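Local coordinates for protein cytochrome c, mono-and diheme variant (Methylophaga aminisulfidivorans MP, PDB 7C90) that binds heme c covalently and probably carries electrons in the methanol oxidation system of this marine methylotroph, at residues Thr56-Phe62 against Lys141-Leu145. Sequence-based numbering, arbitrary orientation.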
ATOM      1  N   THR A  56     -29.945 -16.061  -1.182  1.00 50.81           N
ATOM      2  CA  THR A  56     -29.970 -16.702  -2.519  1.00 44.30           C
ATOM      3  C   THR A  56     -29.608 -18.190  -2.411  1.00 43.67           C
ATOM      4  O   THR A  56     -29.112 -18.620  -1.359  1.00 37.33           O
ATOM      5  CB  THR A  56     -29.000 -15.995  -3.467  1.00 43.56           C
ATOM      6  OG1 THR A  56     -27.686 -16.295  -2.997  1.00 42.81           O
ATOM      7  CG2 THR A  56     -29.205 -14.499  -3.514  1.00 46.96           C
ATOM      8  N   GLU A  57     -29.823 -18.934  -3.497  1.00 42.59           N
ATOM      9  CA  GLU A  57     -29.515 -20.379  -3.602  1.00 41.48           C
ATOM     10  C   GLU A  57     -27.987 -20.576  -3.556  1.00 37.61           C
ATOM     11  O   GLU A  57     -27.540 -21.510  -2.892  1.00 37.25           O
ATOM     12  CB  GLU A  57     -30.127 -20.935  -4.888  1.00 48.01           C
ATOM     13  CG  GLU A  57     -29.735 -22.375  -5.164  1.00 56.05           C
ATOM     14  CD  GLU A  57     -30.094 -22.908  -6.540  1.00 63.08           C
ATOM     15  OE1 GLU A  57     -30.515 -22.113  -7.402  1.00 62.46           O
ATOM     16  OE2 GLU A  57     -29.910 -24.120  -6.749  1.00 75.97           O
ATOM     17  N   ALA A  58     -27.207 -19.745  -4.257  1.00 33.16           N
ATOM     18  CA  ALA A  58     -25.727 -19.796  -4.238  1.00 31.81           C
ATOM     19  C   ALA A  58     -25.219 -19.616  -2.802  1.00 30.08           C
ATOM     20  O   ALA A  58     -24.339 -20.392  -2.368  1.00 29.24           O
ATOM     21  CB  ALA A  58     -25.146 -18.772  -5.170  1.00 34.62           C
ATOM     22  N   VAL A  59     -25.771 -18.670  -2.050  1.00 30.07           N
ATOM     23  CA  VAL A  59     -25.285 -18.422  -0.663  1.00 30.71           C
ATOM     24  C   VAL A  59     -25.662 -19.631   0.201  1.00 32.91           C
ATOM     25  O   VAL A  59     -24.785 -20.147   0.936  1.00 32.24           O
ATOM     26  CB  VAL A  59     -25.806 -17.085  -0.114  1.00 32.03           C
ATOM     27  CG1 VAL A  59     -25.654 -16.989   1.394  1.00 32.77           C
ATOM     28  CG2 VAL A  59     -25.135 -15.902  -0.811  1.00 32.84           C
ATOM     29  N   GLU A  60     -26.899 -20.107   0.132  1.00 33.33           N
ATOM     30  CA  GLU A  60     -27.316 -21.257   0.989  1.00 37.26           C
ATOM     31  C   GLU A  60     -26.442 -22.469   0.620  1.00 30.93           C
ATOM     32  O   GLU A  60     -25.903 -23.146   1.539  1.00 30.97           O
ATOM     33  CB  GLU A  60     -28.824 -21.507   0.876  1.00 44.20           C
ATOM     34  CG  GLU A  60     -29.310 -22.699   1.692  1.00 54.82           C
ATOM     35  CD  GLU A  60     -30.760 -23.106   1.443  1.00 63.13           C
ATOM     36  OE1 GLU A  60     -31.612 -22.205   1.299  1.00 76.24           O
ATOM     37  OE2 GLU A  60     -31.034 -24.331   1.376  1.00 73.27           O
ATOM     38  N   HIS A  61     -26.236 -22.706  -0.671  1.00 30.91           N
ATOM     39  CA  HIS A  61     -25.389 -23.823  -1.172  1.00 35.73           C
ATOM     40  C   HIS A  61     -23.964 -23.677  -0.603  1.00 34.54           C
ATOM     41  O   HIS A  61     -23.378 -24.685  -0.127  1.00 28.80           O
ATOM     42  CB  HIS A  61     -25.369 -23.872  -2.699  1.00 35.98           C
ATOM     43  CG  HIS A  61     -24.668 -25.083  -3.221  1.00 40.29           C
ATOM     44  ND1 HIS A  61     -25.169 -26.356  -3.033  1.00 41.00           N
ATOM     45  CD2 HIS A  61     -23.501 -25.232  -3.886  1.00 42.03           C
ATOM     46  CE1 HIS A  61     -24.362 -27.230  -3.585  1.00 43.07           C
ATOM     47  NE2 HIS A  61     -23.333 -26.569  -4.121  1.00 43.44           N
ATOM     48  N   PHE A  62     -23.439 -22.452  -0.619  1.00 31.76           N
ATOM     49  CA  PHE A  62     -22.040 -22.182  -0.226  1.00 32.36           C
ATOM     50  C   PHE A  62     -21.895 -22.448   1.268  1.00 32.51           C
ATOM     51  O   PHE A  62     -20.909 -23.119   1.640  1.00 33.43           O
ATOM     52  CB  PHE A  62     -21.574 -20.776  -0.609  1.00 31.96           C
ATOM     53  CG  PHE A  62     -20.157 -20.511  -0.164  1.00 30.20           C
ATOM     54  CD1 PHE A  62     -19.094 -21.027  -0.884  1.00 32.25           C
ATOM     55  CD2 PHE A  62     -19.893 -19.850   1.019  1.00 29.39           C
ATOM     56  CE1 PHE A  62     -17.787 -20.815  -0.476  1.00 32.61           C
ATOM     57  CE2 PHE A  62     -18.580 -19.662   1.446  1.00 32.17           C
ATOM     58  CZ  PHE A  62     -17.533 -20.141   0.693  1.00 30.92           C
ATOM     59  N   LYS A 141     -23.014 -11.508   1.156  1.00 28.31           N
ATOM     60  CA  LYS A 141     -22.409 -12.833   0.880  1.00 27.81           C
ATOM     61  C   LYS A 141     -22.620 -13.183  -0.596  1.00 29.28           C
ATOM     62  O   LYS A 141     -21.666 -13.639  -1.221  1.00 30.48           O
ATOM     63  CB  LYS A 141     -22.987 -13.869   1.831  1.00 29.27           C
ATOM     64  CG  LYS A 141     -22.467 -13.735   3.255  1.00 33.34           C
ATOM     65  CD  LYS A 141     -22.769 -14.952   4.097  1.00 36.89           C
ATOM     66  CE  LYS A 141     -24.138 -14.880   4.730  1.00 41.23           C
ATOM     67  NZ  LYS A 141     -24.184 -13.810   5.761  1.00 43.25           N
ATOM     68  N   ASP A 142     -23.784 -12.866  -1.162  1.00 30.67           N
ATOM     69  CA  ASP A 142     -24.070 -13.150  -2.589  1.00 28.52           C
ATOM     70  C   ASP A 142     -23.124 -12.333  -3.466  1.00 27.26           C
ATOM     71  O   ASP A 142     -22.658 -12.868  -4.479  1.00 25.81           O
ATOM     72  CB  ASP A 142     -25.524 -12.843  -2.953  1.00 30.23           C
ATOM     73  CG  ASP A 142     -25.909 -13.461  -4.286  1.00 34.46           C
ATOM     74  OD1 ASP A 142     -25.916 -14.708  -4.352  1.00 32.13           O
ATOM     75  OD2 ASP A 142     -26.145 -12.691  -5.258  1.00 38.39           O
ATOM     76  N   GLU A 143     -22.850 -11.079  -3.088  1.00 26.82           N
ATOM     77  CA  GLU A 143     -21.942 -10.199  -3.856  1.00 27.77           C
ATOM     78  C   GLU A 143     -20.515 -10.742  -3.786  1.00 26.12           C
ATOM     79  O   GLU A 143     -19.825 -10.753  -4.800  1.00 26.55           O
ATOM     80  CB  GLU A 143     -22.032  -8.767  -3.352  1.00 32.36           C
ATOM     81  CG  GLU A 143     -23.326  -8.082  -3.725  1.00 33.35           C
ATOM     82  CD  GLU A 143     -23.478  -6.705  -3.087  1.00 41.69           C
ATOM     83  OE1 GLU A 143     -23.063  -6.509  -1.888  1.00 40.65           O
ATOM     84  OE2 GLU A 143     -23.996  -5.820  -3.789  1.00 53.28           O
ATOM     85  N   ILE A 144     -20.096 -11.234  -2.633  1.00 25.93           N
ATOM     86  CA  ILE A 144     -18.744 -11.847  -2.485  1.00 24.12           C
ATOM     87  C   ILE A 144     -18.634 -13.053  -3.423  1.00 23.68           C
ATOM     88  O   ILE A 144     -17.615 -13.168  -4.123  1.00 25.97           O
ATOM     89  CB  ILE A 144     -18.469 -12.176  -1.010  1.00 23.30           C
ATOM     90  CG1 ILE A 144     -18.288 -10.885  -0.201  1.00 24.28           C
ATOM     91  CG2 ILE A 144     -17.261 -13.100  -0.853  1.00 25.23           C
ATOM     92  CD1 ILE A 144     -18.315 -11.101   1.307  1.00 25.08           C
ATOM     93  N   LEU A 145     -19.651 -13.905  -3.493  1.00 24.24           N
ATOM     94  CA  LEU A 145     -19.593 -15.105  -4.374  1.00 25.43           C
ATOM     95  C   LEU A 145     -19.545 -14.675  -5.851  1.00 24.45           C
ATOM     96  O   LEU A 145     -18.872 -15.323  -6.633  1.00 26.08           O
ATOM     97  CB  LEU A 145     -20.797 -16.008  -4.100  1.00 28.28           C
ATOM     98  CG  LEU A 145     -20.864 -16.585  -2.695  1.00 29.21           C
ATOM     99  CD1 LEU A 145     -22.165 -17.346  -2.487  1.00 30.32           C
ATOM    100  CD2 LEU A 145     -19.678 -17.492  -2.462  1.00 27.66           C
TER
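Two helix starts meet nearly at right angles where helix 57-65 and its N-cap Thr56, with Val59 and Phe62, pack on Asp142 and Leu145 at the start of helix 141-153, which corresponds to the C-terminal helix of the class I cytochrome c core; the segment axes cross at 86°, 9.2 Å apart. The Thr56 hydroxyl works in both directions: OG1 accepts from Val59 N at 3.2 Å and donates to Asp142 OD1 at 2.7 Å. The carboxylate is met from above its plane, 48° out of it, and the same OD1 also bonds the hydroxyl of Tyr70, which touches Thr56, Ala58 and Leu145 as well. Asp142 reaches this position because its CG lies anti to the backbone N (chi1 -165°). A valine in place of Thr56 would probably leave Val59 N without its capping acceptor and Asp142 OD1 with one donor fewer.

Beside this polar corner the contact is apolar. Val59 lays CG2 against the opposing backbone, 3.3 Å from Asp142 N, and the same methyl touches Leu145 CD1 at 3.7 Å. Leu145 divides its branches: CD1 rests against Ala58 and Val59, while CD2 sits over one face of the Phe62 ring as a CH-pi contact, 4.0 Å from the centroid and displaced toward the rim. The Phe62 ring also meets Phe121 of helix 117-126. The Leu145 side chain lies about 11 Å from a bound heme c, so this is scaffold packing: an extra helix, ahead of the canonical N-terminal helix 74-87, set near-perpendicular against the C-terminal helix of a class I cytochrome c fold.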